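Local coordinates for protein esterase (Sinorhizobium meliloti 1021, PDB 4TX1) that probably removes acetyl groups from carbohydrate esters as a member of the SGNH hydrolase family of serine esterases, at residues M13-Y19 and D52-E58; N61-T65 and L99-D103; L82-H87 and L125-W131. All coordinates share one frame; numbering follows the deposited sequence.

The three contacts lie around one parallel sheet. Contact 1 joins strand 14-20 to strand 53-59, the outermost strand on that side within the chain. It closes before the other two open, while contacts 2 and 3 interleave along the sequence. Contact 2 ties the loops that follow strands 53-59 and 94-98, its centre about 20 Å from that of contact 1, and Arg63 and Leu99 reach back to Tyr19. Contact 3 packs helix 78-89 against the end of helix 112-127, about 15 Å between centres from contact 1, and helix 78-89 touches Leu17 and Glu58 of contact 1. The sheet thus carries at its strand ends the loops of the probable active site, and contacts 1 and 3 also meet a second subunit.

Contact 1: residues M13-Y19 and D52-E58; sequences MKTVLCY and DAHVIAE
Glu58, Ile56 and His54 lie on one face of strand 53-58 and meet Leu17, Tyr19 and Thr15 on strand 14-19. Ile56 spans two of these neighbours. Its CD1 comes up against Thr15 CG2 at 3.6 Å, and its CG2, which stands anti to the backbone N, turns the other way to lie 4.0 Å from Leu17 CD1. The same leucine methyl presses on Glu58 CG at 3.6 Å, a carbon that chi1 (-75°) sets anti to the glutamate's own carbonyl carbon. Beyond it the chain bends at chi2 (-78°), and the carboxylate turns away from strand 14-19 to His89, close to Glu58 of a second subunit, an approach that would probably favour a proton shared or held there. His54 offers CB to Met13 SD at 3.9 Å, while its imidazole leads off from the neighbouring strand.

The strands run parallel, 18° apart, as the two strands of a beta-alpha-beta unit whose helix 41-49 covers the other face of the sheet. His54 and Ile56 each bond through N and O to residues two apart on strand 14-19: His54 N binds Lys14 O at 2.7 Å and Ile56 N binds Val16 O at 2.8 Å, while their carbonyls accept Val16 N and Cys18 N respectively. On the helix 41-49 side, Cys18 SG rests against Val55 CG1 at 3.6 Å, with Pro42 touching both residues.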
# COMPACT_ATOMS: atom_id res chain seq x y z
N MET A 13 5.91 26.42 27.24
CA MET A 13 6.20 26.58 25.76
C MET A 13 5.14 25.82 24.97
O MET A 13 4.95 24.64 25.20
CB MET A 13 7.58 26.03 25.47
CG MET A 13 7.87 25.60 24.04
SD MET A 13 8.69 26.89 23.12
CE MET A 13 10.38 26.76 23.70
N LYS A 14 4.40 26.51 24.12
CA LYS A 14 3.34 25.88 23.33
C LYS A 14 3.97 25.39 22.00
O LYS A 14 4.88 26.03 21.47
CB LYS A 14 2.28 26.88 22.98
CG LYS A 14 1.63 27.62 24.16
CD LYS A 14 0.87 26.71 25.09
CE LYS A 14 0.40 27.53 26.33
NZ LYS A 14 -0.79 26.86 26.88
N THR A 15 3.46 24.29 21.47
CA THR A 15 3.99 23.83 20.19
C THR A 15 2.85 23.88 19.21
O THR A 15 1.69 23.51 19.53
CB THR A 15 4.50 22.40 20.27
OG1 THR A 15 5.55 22.33 21.27
CG2 THR A 15 5.11 21.96 18.83
N VAL A 16 3.16 24.40 18.03
CA VAL A 16 2.15 24.61 16.99
C VAL A 16 2.62 23.90 15.73
O VAL A 16 3.72 24.18 15.25
CB VAL A 16 2.01 26.10 16.60
CG1 VAL A 16 0.96 26.34 15.54
CG2 VAL A 16 1.70 27.00 17.85
N LEU A 17 1.79 23.01 15.19
CA LEU A 17 2.07 22.38 13.89
C LEU A 17 1.27 23.05 12.81
O LEU A 17 0.02 23.18 12.91
CB LEU A 17 1.74 20.87 13.91
CG LEU A 17 1.82 20.09 12.56
CD1 LEU A 17 3.27 19.94 12.13
CD2 LEU A 17 1.10 18.75 12.79
N CYS A 18 1.97 23.41 11.74
CA CYS A 18 1.37 24.04 10.57
C CYS A 18 1.40 23.05 9.39
O CYS A 18 2.48 22.74 8.87
CB CYS A 18 2.07 25.27 10.14
SG CYS A 18 2.16 26.53 11.48
N TYR A 19 0.25 22.51 9.10
CA TYR A 19 0.11 21.43 8.08
C TYR A 19 -0.53 21.94 6.87
O TYR A 19 -1.73 22.29 6.84
CB TYR A 19 -0.68 20.28 8.69
CG TYR A 19 -0.60 18.93 7.94
CD1 TYR A 19 0.61 18.22 7.91
CD2 TYR A 19 -1.69 18.40 7.29
CE1 TYR A 19 0.69 16.96 7.33
CE2 TYR A 19 -1.58 17.16 6.60
CZ TYR A 19 -0.40 16.44 6.67
OH TYR A 19 -0.27 15.20 6.09
N ASP A 52 7.28 32.18 23.63
CA ASP A 52 6.13 31.50 24.14
C ASP A 52 5.73 30.23 23.33
O ASP A 52 5.06 29.33 23.86
CB ASP A 52 4.93 32.43 24.13
CG ASP A 52 5.09 33.60 25.13
OD1 ASP A 52 6.02 33.57 25.96
OD2 ASP A 52 4.26 34.51 25.05
N ALA A 53 6.17 30.16 22.06
CA ALA A 53 5.71 29.11 21.13
C ALA A 53 6.84 28.57 20.29
O ALA A 53 7.84 29.29 20.00
CB ALA A 53 4.56 29.66 20.24
N HIS A 54 6.72 27.27 19.89
CA HIS A 54 7.65 26.67 18.97
C HIS A 54 6.77 26.24 17.77
O HIS A 54 5.85 25.45 17.97
CB HIS A 54 8.30 25.44 19.55
CG HIS A 54 9.23 24.78 18.61
ND1 HIS A 54 9.17 23.43 18.37
CD2 HIS A 54 10.21 25.27 17.84
CE1 HIS A 54 10.12 23.11 17.50
NE2 HIS A 54 10.73 24.22 17.13
N VAL A 55 6.98 26.88 16.63
CA VAL A 55 6.17 26.62 15.41
C VAL A 55 6.91 25.70 14.44
O VAL A 55 8.06 25.96 14.06
CB VAL A 55 5.81 27.95 14.72
CG1 VAL A 55 4.89 27.76 13.52
CG2 VAL A 55 5.21 28.83 15.77
N ILE A 56 6.22 24.61 14.08
CA ILE A 56 6.73 23.57 13.15
C ILE A 56 6.01 23.69 11.82
O ILE A 56 4.76 23.59 11.75
CB ILE A 56 6.53 22.18 13.79
CG1 ILE A 56 7.24 22.19 15.18
CG2 ILE A 56 7.01 21.08 12.82
CD1 ILE A 56 7.06 20.96 16.00
N ALA A 57 6.77 23.83 10.73
CA ALA A 57 6.21 24.03 9.39
C ALA A 57 6.27 22.69 8.65
O ALA A 57 7.36 22.11 8.54
CB ALA A 57 7.01 25.07 8.63
N GLU A 58 5.10 22.24 8.19
CA GLU A 58 5.05 21.00 7.39
C GLU A 58 4.19 21.29 6.17
O GLU A 58 3.02 20.88 6.09
CB GLU A 58 4.45 19.86 8.25
CG GLU A 58 5.37 19.29 9.29
CD GLU A 58 6.42 18.32 8.84
OE1 GLU A 58 6.29 17.71 7.75
OE2 GLU A 58 7.33 18.07 9.65

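Contact 2: residues N61-T65 and L99-D103; sequences NGRTT and LGSND
Thr65 holds OG1 between its backbone N and its carbonyl carbon (chi1 61°), which brings the hydroxyl beside the backbone N, so that OG1 and the N-H can face the two oxygens of the Asp103 carboxylate together. The pair grips both oxygens. Thr65 N donates to Asp103 OD1 at 3.0 Å and Thr65 OG1 to Asp103 OD2 at a short 2.5 Å, each reaching the syn lone pair of its oxygen. Two bonds to one carboxylate fix its rotation and bind the loop 61-65 to the start of the 3-10 turn. Asn102 has CG anti to its own carbonyl carbon (chi1 -67°), an orientation that carries the amide across to Gly62 and Arg63. There Asn102 ND2 donates to Arg63 O at 3.0 Å, approaching from well above the carbonyl plane instead of along a lone pair.

A water reinforces this join: it donates to Arg63 O and accepts from Gly100 N, both at 2.9 Å, and also from Asn102 N. Beside these polar links, Leu99 CD2 lies against the aliphatic Arg63 CG at 3.8 Å, while the guanidinium group at the end of the same arginine chain binds Gly20 O through NH1. Gly62 and Gly100 both have positive phi, and the backbone angles of Gly100 would jam a beta carbon against the preceding carbonyl.

A second water accepts from Gly62 N at 2.9 Å and from Asn102 ND2 at 2.8 Å. The Asn102 side chain lies near a probable Ser22-His202-Asp199 triad, and this water probably marks the oxyanion hole, as in SGNH hydrolases, where the backbone N-H groups of the serine and of a glycine in a separate block are joined by the asparagine side chain of the Gly-Xaa-Asn-Asp block in stabilising the transition state.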
# COMPACT_ATOMS: atom_id res chain seq x y z
N ASN A 61 4.41 20.56 -1.23
CA ASN A 61 3.89 20.97 -2.50
C ASN A 61 2.94 19.90 -3.14
O ASN A 61 3.33 18.73 -3.21
CB ASN A 61 4.96 21.31 -3.49
CG ASN A 61 5.73 22.59 -3.13
OD1 ASN A 61 5.53 23.18 -2.06
ND2 ASN A 61 6.74 22.92 -3.93
N GLY A 62 1.74 20.32 -3.48
CA GLY A 62 0.71 19.49 -4.07
C GLY A 62 -0.16 18.71 -3.07
O GLY A 62 -0.96 17.90 -3.45
N ARG A 63 0.05 18.90 -1.79
CA ARG A 63 -0.67 18.12 -0.82
C ARG A 63 -2.17 18.39 -0.92
O ARG A 63 -2.54 19.50 -0.96
CB ARG A 63 -0.20 18.45 0.59
CG ARG A 63 -1.00 17.81 1.70
CD ARG A 63 -0.39 18.01 3.07
NE ARG A 63 0.68 17.09 3.36
CZ ARG A 63 1.72 17.35 4.13
NH1 ARG A 63 1.94 18.56 4.61
NH2 ARG A 63 2.59 16.43 4.35
N THR A 64 -2.97 17.33 -0.93
CA THR A 64 -4.40 17.39 -0.94
C THR A 64 -4.91 17.11 0.49
O THR A 64 -4.14 16.67 1.37
CB THR A 64 -5.00 16.32 -1.83
OG1 THR A 64 -4.85 15.02 -1.17
CG2 THR A 64 -4.32 16.30 -3.25
N THR A 65 -6.22 17.32 0.70
CA THR A 65 -6.75 17.06 1.99
C THR A 65 -6.69 15.57 2.30
O THR A 65 -6.13 15.15 3.33
CB THR A 65 -8.21 17.62 2.10
OG1 THR A 65 -9.04 16.97 1.15
CG2 THR A 65 -8.32 19.18 1.94
N LEU A 99 -5.28 23.78 3.84
CA LEU A 99 -5.33 22.88 2.70
C LEU A 99 -6.63 23.08 1.98
O LEU A 99 -7.60 23.57 2.55
CB LEU A 99 -5.17 21.41 3.16
CG LEU A 99 -3.83 20.97 3.69
CD1 LEU A 99 -3.93 19.53 4.30
CD2 LEU A 99 -2.80 21.03 2.58
N GLY A 100 -6.62 22.70 0.70
CA GLY A 100 -7.76 22.69 -0.20
C GLY A 100 -7.48 23.18 -1.60
O GLY A 100 -8.27 22.88 -2.51
N SER A 101 -6.43 23.98 -1.79
CA SER A 101 -6.10 24.47 -3.13
C SER A 101 -5.88 23.34 -4.13
O SER A 101 -6.39 23.38 -5.23
CB SER A 101 -4.88 25.40 -3.06
OG SER A 101 -5.16 26.59 -2.30
N ASN A 102 -5.22 22.24 -3.68
CA ASN A 102 -4.96 21.16 -4.62
C ASN A 102 -6.18 20.30 -4.89
O ASN A 102 -6.29 19.68 -5.93
CB ASN A 102 -3.76 20.33 -4.16
CG ASN A 102 -2.47 21.12 -4.24
OD1 ASN A 102 -2.11 21.53 -5.33
ND2 ASN A 102 -1.81 21.36 -3.14
N ASP A 103 -7.09 20.34 -3.94
CA ASP A 103 -8.38 19.67 -4.10
C ASP A 103 -9.21 20.32 -5.24
O ASP A 103 -10.13 19.70 -5.79
CB ASP A 103 -9.23 19.67 -2.85
CG ASP A 103 -8.71 18.78 -1.74
OD1 ASP A 103 -7.51 19.01 -1.36
OD2 ASP A 103 -9.48 17.98 -1.10
O HOH W 1 0.43 22.96 -3.43
O HOH W 2 -4.31 21.73 -0.75

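Contact 3: residues L82-H87 and L125-W131; sequences LPTVLH and LVRRHDW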
# COMPACT_ATOMS: atom_id res chain seq x y z
N LEU A 82 -0.69 12.32 7.64
CA LEU A 82 -0.77 13.15 8.86
C LEU A 82 -0.44 12.41 10.17
O LEU A 82 0.30 12.93 10.96
CB LEU A 82 -2.16 13.76 8.97
CG LEU A 82 -2.44 14.60 10.22
CD1 LEU A 82 -1.52 15.82 10.27
CD2 LEU A 82 -3.90 15.02 10.28
N PRO A 83 -0.92 11.12 10.35
CA PRO A 83 -0.53 10.45 11.59
C PRO A 83 0.95 10.41 11.88
O PRO A 83 1.36 10.63 13.02
CB PRO A 83 -1.14 9.06 11.44
CG PRO A 83 -2.30 9.24 10.54
CD PRO A 83 -1.79 10.28 9.52
N THR A 84 1.78 10.15 10.88
CA THR A 84 3.21 10.12 11.01
C THR A 84 3.76 11.49 11.38
O THR A 84 4.62 11.58 12.29
CB THR A 84 3.85 9.68 9.72
OG1 THR A 84 3.37 8.32 9.45
CG2 THR A 84 5.37 9.69 9.79
N VAL A 85 3.19 12.56 10.83
CA VAL A 85 3.57 13.94 11.20
C VAL A 85 3.17 14.30 12.63
O VAL A 85 3.97 14.82 13.43
CB VAL A 85 3.02 14.89 10.16
CG1 VAL A 85 3.36 16.36 10.50
CG2 VAL A 85 3.67 14.54 8.81
N LEU A 86 1.95 13.91 13.01
CA LEU A 86 1.49 14.17 14.40
C LEU A 86 2.41 13.47 15.40
O LEU A 86 2.84 13.99 16.43
CB LEU A 86 0.09 13.67 14.55
CG LEU A 86 -1.02 14.40 13.83
CD1 LEU A 86 -2.36 13.68 13.96
CD2 LEU A 86 -1.20 15.92 14.19
N HIS A 87 2.76 12.26 15.06
CA HIS A 87 3.53 11.43 15.94
C HIS A 87 4.96 11.94 16.11
O HIS A 87 5.51 11.85 17.19
CB HIS A 87 3.53 9.95 15.46
CG HIS A 87 3.54 8.94 16.58
ND1 HIS A 87 2.42 8.62 17.34
CD2 HIS A 87 4.54 8.13 16.99
CE1 HIS A 87 2.76 7.68 18.21
NE2 HIS A 87 4.02 7.35 18.02
N LEU A 125 -8.51 12.61 12.49
CA LEU A 125 -7.20 11.98 12.69
C LEU A 125 -6.49 12.60 13.87
O LEU A 125 -5.78 11.90 14.61
CB LEU A 125 -6.34 12.05 11.39
CG LEU A 125 -6.86 11.09 10.31
CD1 LEU A 125 -6.14 11.51 8.99
CD2 LEU A 125 -6.58 9.62 10.67
N VAL A 126 -6.61 13.91 14.07
CA VAL A 126 -5.98 14.57 15.19
C VAL A 126 -6.68 14.09 16.50
O VAL A 126 -5.98 13.71 17.49
CB VAL A 126 -6.06 16.11 15.10
CG1 VAL A 126 -5.50 16.72 16.37
CG2 VAL A 126 -5.26 16.62 13.87
N ARG A 127 -7.99 14.11 16.47
CA ARG A 127 -8.75 13.86 17.66
C ARG A 127 -8.63 12.43 18.12
O ARG A 127 -8.81 12.14 19.27
CB ARG A 127 -10.18 14.23 17.42
CG ARG A 127 -10.32 15.70 17.09
CD ARG A 127 -11.16 16.36 18.10
NE ARG A 127 -11.11 17.81 18.14
CZ ARG A 127 -12.10 18.56 17.74
NH1 ARG A 127 -13.15 18.02 17.19
NH2 ARG A 127 -12.02 19.86 17.87
N ARG A 128 -8.33 11.55 17.20
CA ARG A 128 -8.17 10.12 17.55
C ARG A 128 -6.78 9.58 17.55
O ARG A 128 -6.64 8.37 17.66
CB ARG A 128 -9.01 9.24 16.64
CG ARG A 128 -10.51 9.61 16.57
CD ARG A 128 -11.18 9.53 17.91
NE ARG A 128 -11.86 8.26 18.23
CZ ARG A 128 -11.98 7.70 19.47
NH1 ARG A 128 -11.34 8.25 20.53
NH2 ARG A 128 -12.60 6.48 19.63
N HIS A 129 -5.78 10.43 17.39
CA HIS A 129 -4.42 10.00 17.31
C HIS A 129 -3.97 9.32 18.58
O HIS A 129 -4.26 9.84 19.67
CB HIS A 129 -3.47 11.19 16.96
CG HIS A 129 -2.10 10.71 16.60
ND1 HIS A 129 -1.83 10.14 15.38
CD2 HIS A 129 -0.97 10.57 17.34
CE1 HIS A 129 -0.58 9.70 15.37
NE2 HIS A 129 -0.04 9.91 16.56
N ASP A 130 -3.20 8.24 18.46
CA ASP A 130 -2.60 7.56 19.61
C ASP A 130 -1.24 8.14 19.92
O ASP A 130 -0.21 7.72 19.41
CB ASP A 130 -2.52 6.04 19.35
CG ASP A 130 -2.15 5.25 20.61
OD1 ASP A 130 -2.52 5.70 21.74
OD2 ASP A 130 -1.51 4.19 20.45
N TRP A 131 -1.26 9.16 20.76
CA TRP A 131 -0.11 9.98 21.00
C TRP A 131 1.07 9.15 21.60
O TRP A 131 0.82 8.19 22.26
CB TRP A 131 -0.49 11.16 21.89
CG TRP A 131 -1.54 12.00 21.31
CD1 TRP A 131 -2.83 12.07 21.68
CD2 TRP A 131 -1.38 12.90 20.23
NE1 TRP A 131 -3.51 12.95 20.90
CE2 TRP A 131 -2.64 13.48 19.99
CE3 TRP A 131 -0.31 13.28 19.44
CZ2 TRP A 131 -2.87 14.40 18.98
CZ3 TRP A 131 -0.54 14.20 18.43
CH2 TRP A 131 -1.81 14.78 18.24
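Helix 78-89 packs here against the last turn of helix 112-127 and the loop after it, Leu86 and His87 meeting Val126, His129 and Trp131. The His129 ring is covered on one face by Leu86 and reaches His87 with its edge. Leu86 CB sits over that face in a CH-pi contact, 4.0 Å from the centroid, and the ring's NE2 meets His87 ND1 in a hydrogen bond of 2.9 Å. Either nitrogen may be the donor, and the two rings meet rim to rim with planes 61° apart. Replacing His129 with a leucine would probably leave His87 ND1 without this partner and its ring freer to turn.

Leu86 also sets CB against Trp131 CZ3 at 4.0 Å, while its methyls bear on Val126. One helical turn earlier, Leu82 CD2 rests on Leu125 CB at 4.0 Å, and Pro83 CG faces Leu125 CD2. Across subunit boundaries, Asp130 OD1 forms a salt bridge with Arg128 of a third subunit, and Asp130 N a hydrogen bond with Asp73 of a second subunit. Leu82, Leu86 and Val126 all reach strand 94-98, so the two helices form part of one outer layer of the three-layer alpha/beta/alpha sandwich typical of SGNH hydrolases.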